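Local structure of Afp3 (Serratia entomophila, 6RBN) at residues L31-F36 with Y129-A134; T154-P159 with Y183-D188. The protein probably builds the contractile sheath around the inner tube of the anti-feeding prophage, a phage-tail-like injection particle. All blocks are in the same frame, centred on the assembly; numbering follows the deposited sequence.

Contact 1. Residues L31-F36 with Y129-A134; sequences LFVARF and YPLEKA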
loop_
_atom_site.group_PDB
_atom_site.type_symbol
_atom_site.label_atom_id
_atom_site.label_comp_id
_atom_site.label_asym_id
_atom_site.label_seq_id
_atom_site.Cartn_x
_atom_site.Cartn_y
_atom_site.Cartn_z
ATOM N N LEU D 31 56.921 34.131 20.106
ATOM C CA LEU D 31 58.190 33.655 20.666
ATOM C C LEU D 31 58.947 34.855 21.235
ATOM O O LEU D 31 59.747 35.493 20.545
ATOM C CB LEU D 31 59.016 32.923 19.616
ATOM C CG LEU D 31 60.380 32.394 20.080
ATOM C CD1 LEU D 31 60.245 31.337 21.138
ATOM C CD2 LEU D 31 61.180 31.900 18.916
ATOM N N PHE D 32 58.721 35.157 22.505
ATOM C CA PHE D 32 59.331 36.334 23.105
ATOM C C PHE D 32 60.797 36.058 23.414
ATOM O O PHE D 32 61.114 35.216 24.258
ATOM C CB PHE D 32 58.580 36.740 24.365
ATOM C CG PHE D 32 57.160 37.125 24.115
ATOM C CD1 PHE D 32 56.855 38.326 23.508
ATOM C CD2 PHE D 32 56.130 36.296 24.501
ATOM C CE1 PHE D 32 55.554 38.686 23.273
ATOM C CE2 PHE D 32 54.828 36.659 24.278
ATOM C CZ PHE D 32 54.542 37.852 23.659
ATOM N N VAL D 33 61.685 36.767 22.728
ATOM C CA VAL D 33 63.121 36.678 22.958
ATOM C C VAL D 33 63.492 37.861 23.843
ATOM O O VAL D 33 63.564 39.002 23.381
ATOM C CB VAL D 33 63.909 36.680 21.646
ATOM C CG1 VAL D 33 65.397 36.644 21.924
ATOM C CG2 VAL D 33 63.500 35.506 20.786
ATOM N N ALA D 34 63.717 37.596 25.126
ATOM C CA ALA D 34 64.063 38.644 26.073
ATOM C C ALA D 34 64.960 38.048 27.152
ATOM O O ALA D 34 65.384 36.893 27.062
ATOM C CB ALA D 34 62.801 39.284 26.657
ATOM N N ARG D 35 65.245 38.845 28.179
ATOM C CA ARG D 35 66.157 38.437 29.248
ATOM C C ARG D 35 65.371 37.762 30.369
ATOM O O ARG D 35 65.165 38.306 31.455
ATOM C CB ARG D 35 66.937 39.637 29.767
ATOM C CG ARG D 35 67.908 40.239 28.778
ATOM C CD ARG D 35 68.676 41.381 29.418
ATOM N NE ARG D 35 69.682 41.950 28.524
ATOM C CZ ARG D 35 69.465 42.980 27.713
ATOM N NH1 ARG D 35 68.276 43.562 27.682
ATOM N NH2 ARG D 35 70.440 43.429 26.938
ATOM N N PHE D 36 64.930 36.543 30.088
ATOM C CA PHE D 36 64.223 35.746 31.078
ATOM C C PHE D 36 65.226 34.967 31.912
ATOM O O PHE D 36 66.172 34.381 31.379
ATOM C CB PHE D 36 63.239 34.789 30.408
ATOM C CG PHE D 36 62.153 35.478 29.646
ATOM C CD1 PHE D 36 61.103 36.084 30.307
ATOM C CD2 PHE D 36 62.178 35.512 28.263
ATOM C CE1 PHE D 36 60.105 36.724 29.608
ATOM C CE2 PHE D 36 61.181 36.145 27.558
ATOM C CZ PHE D 36 60.143 36.752 28.231
ATOM N N TYR D 129 62.173 32.194 24.682
ATOM C CA TYR D 129 63.580 31.858 24.461
ATOM C C TYR D 129 64.450 32.781 25.297
ATOM O O TYR D 129 64.687 33.937 24.900
ATOM C CB TYR D 129 63.944 31.973 22.984
ATOM C CG TYR D 129 65.379 31.611 22.690
ATOM C CD1 TYR D 129 65.800 30.291 22.732
ATOM C CD2 TYR D 129 66.310 32.587 22.361
ATOM C CE1 TYR D 129 67.106 29.952 22.463
ATOM C CE2 TYR D 129 67.619 32.255 22.089
ATOM C CZ TYR D 129 68.008 30.936 22.143
ATOM O OH TYR D 129 69.311 30.598 21.873
ATOM N N PRO D 130 64.943 32.334 26.455
ATOM C CA PRO D 130 65.806 33.196 27.274
ATOM C C PRO D 130 67.181 33.412 26.660
ATOM O O PRO D 130 67.956 32.470 26.473
ATOM C CB PRO D 130 65.888 32.444 28.605
ATOM C CG PRO D 130 65.619 31.032 28.259
ATOM C CD PRO D 130 64.652 31.052 27.119
ATOM N N LEU D 131 67.484 34.666 26.337
ATOM C CA LEU D 131 68.726 35.046 25.680
ATOM C C LEU D 131 69.304 36.218 26.456
ATOM O O LEU D 131 68.754 37.323 26.411
ATOM C CB LEU D 131 68.458 35.389 24.210
ATOM C CG LEU D 131 69.536 35.605 23.147
ATOM C CD1 LEU D 131 70.018 37.029 23.111
ATOM C CD2 LEU D 131 70.697 34.659 23.382
ATOM N N GLU D 132 70.409 35.977 27.167
ATOM C CA GLU D 132 70.814 36.861 28.260
ATOM C C GLU D 132 71.447 38.155 27.764
ATOM O O GLU D 132 70.926 39.246 28.013
ATOM C CB GLU D 132 71.775 36.123 29.196
ATOM C CG GLU D 132 72.220 36.944 30.396
ATOM C CD GLU D 132 71.095 37.235 31.377
ATOM O OE1 GLU D 132 70.147 36.426 31.467
ATOM O OE2 GLU D 132 71.159 38.278 32.059
ATOM N N LYS D 133 72.578 38.067 27.077
ATOM C CA LYS D 133 73.246 39.250 26.557
ATOM C C LYS D 133 73.101 39.271 25.044
ATOM O O LYS D 133 72.707 38.278 24.438
ATOM C CB LYS D 133 74.722 39.294 26.972
ATOM C CG LYS D 133 75.603 38.234 26.348
ATOM C CD LYS D 133 77.013 38.331 26.915
ATOM C CE LYS D 133 77.938 37.288 26.316
ATOM N NZ LYS D 133 78.209 37.563 24.881
ATOM N N ALA D 134 73.399 40.418 24.435
ATOM C CA ALA D 134 73.084 40.598 23.021
ATOM C C ALA D 134 74.161 40.011 22.117
ATOM O O ALA D 134 73.849 39.345 21.123
ATOM C CB ALA D 134 72.883 42.079 22.715
#

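Contact 2. Residues T154-P159 with Y183-D188; sequences TLLASP and YFLLAD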
loop_
_atom_site.group_PDB
_atom_site.type_symbol
_atom_site.label_atom_id
_atom_site.label_comp_id
_atom_site.label_asym_id
_atom_site.label_seq_id
_atom_site.Cartn_x
_atom_site.Cartn_y
_atom_site.Cartn_z
ATOM N N THR D 154 53.938 31.473 15.234
ATOM C CA THR D 154 53.427 32.365 14.197
ATOM C C THR D 154 54.004 33.770 14.282
ATOM O O THR D 154 54.378 34.343 13.257
ATOM C CB THR D 154 51.896 32.434 14.268
ATOM O OG1 THR D 154 51.502 32.966 15.537
ATOM C CG2 THR D 154 51.295 31.058 14.106
ATOM N N LEU D 155 54.080 34.346 15.475
ATOM C CA LEU D 155 54.610 35.686 15.693
ATOM C C LEU D 155 55.986 35.601 16.339
ATOM O O LEU D 155 56.326 34.603 16.978
ATOM C CB LEU D 155 53.667 36.493 16.584
ATOM C CG LEU D 155 52.264 36.763 16.046
ATOM C CD1 LEU D 155 51.412 37.382 17.126
ATOM C CD2 LEU D 155 52.321 37.663 14.833
ATOM N N LEU D 156 56.804 36.639 16.145
ATOM C CA LEU D 156 58.113 36.681 16.793
ATOM C C LEU D 156 58.155 37.651 17.960
ATOM O O LEU D 156 58.120 37.204 19.107
ATOM C CB LEU D 156 59.177 36.996 15.742
ATOM C CG LEU D 156 59.245 35.908 14.663
ATOM C CD1 LEU D 156 60.189 36.287 13.537
ATOM C CD2 LEU D 156 59.641 34.572 15.261
ATOM N N ALA D 157 58.125 38.970 17.720
ATOM C CA ALA D 157 57.854 40.022 18.719
ATOM C C ALA D 157 58.767 39.973 19.956
ATOM O O ALA D 157 58.327 39.631 21.045
ATOM C CB ALA D 157 56.387 39.969 19.161
ATOM N N SER D 158 60.048 40.303 19.775
ATOM C CA SER D 158 60.994 40.295 20.906
ATOM C C SER D 158 60.819 41.526 21.798
ATOM O O SER D 158 61.078 42.646 21.342
ATOM C CB SER D 158 62.426 40.236 20.404
ATOM O OG SER D 158 62.788 41.449 19.771
ATOM N N PRO D 159 60.407 41.366 23.080
ATOM C CA PRO D 159 60.044 42.504 23.963
ATOM C C PRO D 159 61.164 43.031 24.859
ATOM O O PRO D 159 61.147 42.885 26.089
ATOM C CB PRO D 159 58.908 41.904 24.790
ATOM C CG PRO D 159 59.337 40.477 24.968
ATOM C CD PRO D 159 60.078 40.080 23.713
ATOM N N TYR D 183 55.985 32.986 9.344
ATOM C CA TYR D 183 56.239 33.786 10.529
ATOM C C TYR D 183 55.879 35.240 10.266
ATOM O O TYR D 183 55.749 35.677 9.121
ATOM C CB TYR D 183 57.700 33.688 10.964
ATOM C CG TYR D 183 58.142 32.289 11.287
ATOM C CD1 TYR D 183 57.620 31.615 12.377
ATOM C CD2 TYR D 183 59.123 31.663 10.534
ATOM C CE1 TYR D 183 58.026 30.335 12.682
ATOM C CE2 TYR D 183 59.543 30.387 10.839
ATOM C CZ TYR D 183 58.988 29.729 11.910
ATOM O OH TYR D 183 59.403 28.456 12.214
ATOM N N PHE D 184 55.724 35.997 11.347
ATOM C CA PHE D 184 55.349 37.402 11.231
ATOM C C PHE D 184 56.056 38.157 12.345
ATOM O O PHE D 184 55.755 37.949 13.521
ATOM C CB PHE D 184 53.836 37.570 11.318
ATOM C CG PHE D 184 53.352 38.932 10.925
ATOM C CD1 PHE D 184 53.251 39.280 9.591
ATOM C CD2 PHE D 184 52.993 39.859 11.884
ATOM C CE1 PHE D 184 52.800 40.526 9.216
ATOM C CE2 PHE D 184 52.543 41.110 11.516
ATOM C CZ PHE D 184 52.448 41.441 10.178
ATOM N N LEU D 185 56.995 39.021 11.978
ATOM C CA LEU D 185 57.784 39.766 12.947
ATOM C C LEU D 185 57.052 41.026 13.382
ATOM O O LEU D 185 56.475 41.739 12.557
ATOM C CB LEU D 185 59.144 40.129 12.352
ATOM C CG LEU D 185 60.134 40.928 13.198
ATOM C CD1 LEU D 185 60.534 40.169 14.433
ATOM C CD2 LEU D 185 61.353 41.266 12.376
ATOM N N LEU D 186 57.075 41.295 14.682
ATOM C CA LEU D 186 56.522 42.522 15.248
ATOM C C LEU D 186 57.691 43.360 15.755
ATOM O O LEU D 186 58.092 43.260 16.915
ATOM C CB LEU D 186 55.529 42.226 16.358
ATOM C CG LEU D 186 54.249 41.512 15.945
ATOM C CD1 LEU D 186 53.398 41.206 17.156
ATOM C CD2 LEU D 186 53.496 42.365 14.957
ATOM N N ALA D 187 58.232 44.192 14.876
ATOM C CA ALA D 187 59.370 45.027 15.216
ATOM C C ALA D 187 58.905 46.300 15.913
ATOM O O ALA D 187 57.712 46.593 16.006
ATOM C CB ALA D 187 60.180 45.363 13.966
ATOM N N ASP D 188 59.874 47.064 16.406
ATOM C CA ASP D 188 59.602 48.282 17.154
ATOM C C ASP D 188 60.507 49.391 16.651
ATOM O O ASP D 188 61.725 49.213 16.572
ATOM C CB ASP D 188 59.830 48.068 18.646
ATOM C CG ASP D 188 58.805 47.166 19.257
ATOM O OD1 ASP D 188 57.633 47.226 18.840
ATOM O OD2 ASP D 188 59.169 46.350 20.126
#

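Contact 1. Residues L31-F36 with Y129-A134
Two parallel neighbours of a small mixed sheet, strands 31-34 and 127-130, meet here and are joined further by the loops that follow them. The backbone supplies two nearly straight bonds: Y129 N to F32 O (3.2 Å, 175° at the hydrogen), with the donor lying above the carbonyl plane, and L131 N to A34 O (3.1 Å), with the donor in that plane. A34 O also receives a weak bond from F36 N, which closes an inverse gamma turn centred on R35. On the face carrying V33 and Y129, apolar groups run side by side. L31 CD1 and V33 CG2 both come within 4.2 Å of Y129 CB, while V33 CG1, anti to its own backbone N (chi1 178°), touches the edge of the tyrosine ring and lies 4.0 Å from L131 CB. Beyond the turn, F36 CB rests 4.0 Å from P130 CB. R35 extends from CG to NE along the second loop, where NE makes a weak, bent bond to E132 O (3.0 Å). Its charge is answered elsewhere, by a salt bridge from NH1 to D160 and a cation-pi contact with Y165, whose hydroxyl is hydrogen-bonded to L131 O. Helix 163-172 covers the face at V33 through Y165 and V169, whereas helix 111-120 packs against F32, A34 and F36.

Contact 2. Residues T154-P159 with Y183-D188
Close packing is confined to T154-A157 and Y183-L186, where the loop after helix 143-149 runs beside the lead-in to strand 185-188 and its first residues. This is buried core packing joining a loop to the start of a short parallel strand, with a single backbone bridge, L155 to F184, in place of a continuous ladder. L156 N donates to F184 O (3.1 Å), and F184 N makes a weak, bent bond to T154 O, which also receives a CA-H...O contact from Y183 CA (3.3 Å). F184 CG is anti to its backbone N (chi1 -168°) and L155 CG to its carbonyl carbon, which sets the two side by side, with L155 CD2 at the edge of the phenylalanine ring, 3.7 Å from F184 CD2. L156 and L185 cross at about a right angle, placing L185 CD1 3.7 Å from L156 CB, and A157 CB meets L186 CB at the same distance. Beyond A157, whose phi is positive (54°), the two backbones part. The far end is loose, S158 O coming no nearer than 4.3 Å to D188 OD2, yet buried rather than open to solvent: D188 OD1 bonds to S271 OG, and S158 packs on R166 and Y170 of helix 163-172. Strand 204-207 flanks L186 along the parallel sheet, helix 271-284 covers L155 and L186 through Y278, and T154 and L155 are tied by backbone bonds to V29.

Overall arrangement
Both contacts lie within one chain and are mainly buried, but contact 2 is the deeper, its centre lying about 6 Å from that of the chain, against about 17 Å for the centre of contact 1. Their own centres are about 13 Å apart, and they touch where F32 and V33 lie against A157-P159, F32 CD1 approaching P159 CG to 3.6 Å. Helix 163-172 packs on both. Chemistry follows place: contact 1 ends at a surface loop with an exposed glutamate and a charged arginine held by D160, whereas every touching residue of contact 2 is buried and leucine packing predominates. Contact 1 joins two sheet strands, contact 2 a loop to a strand.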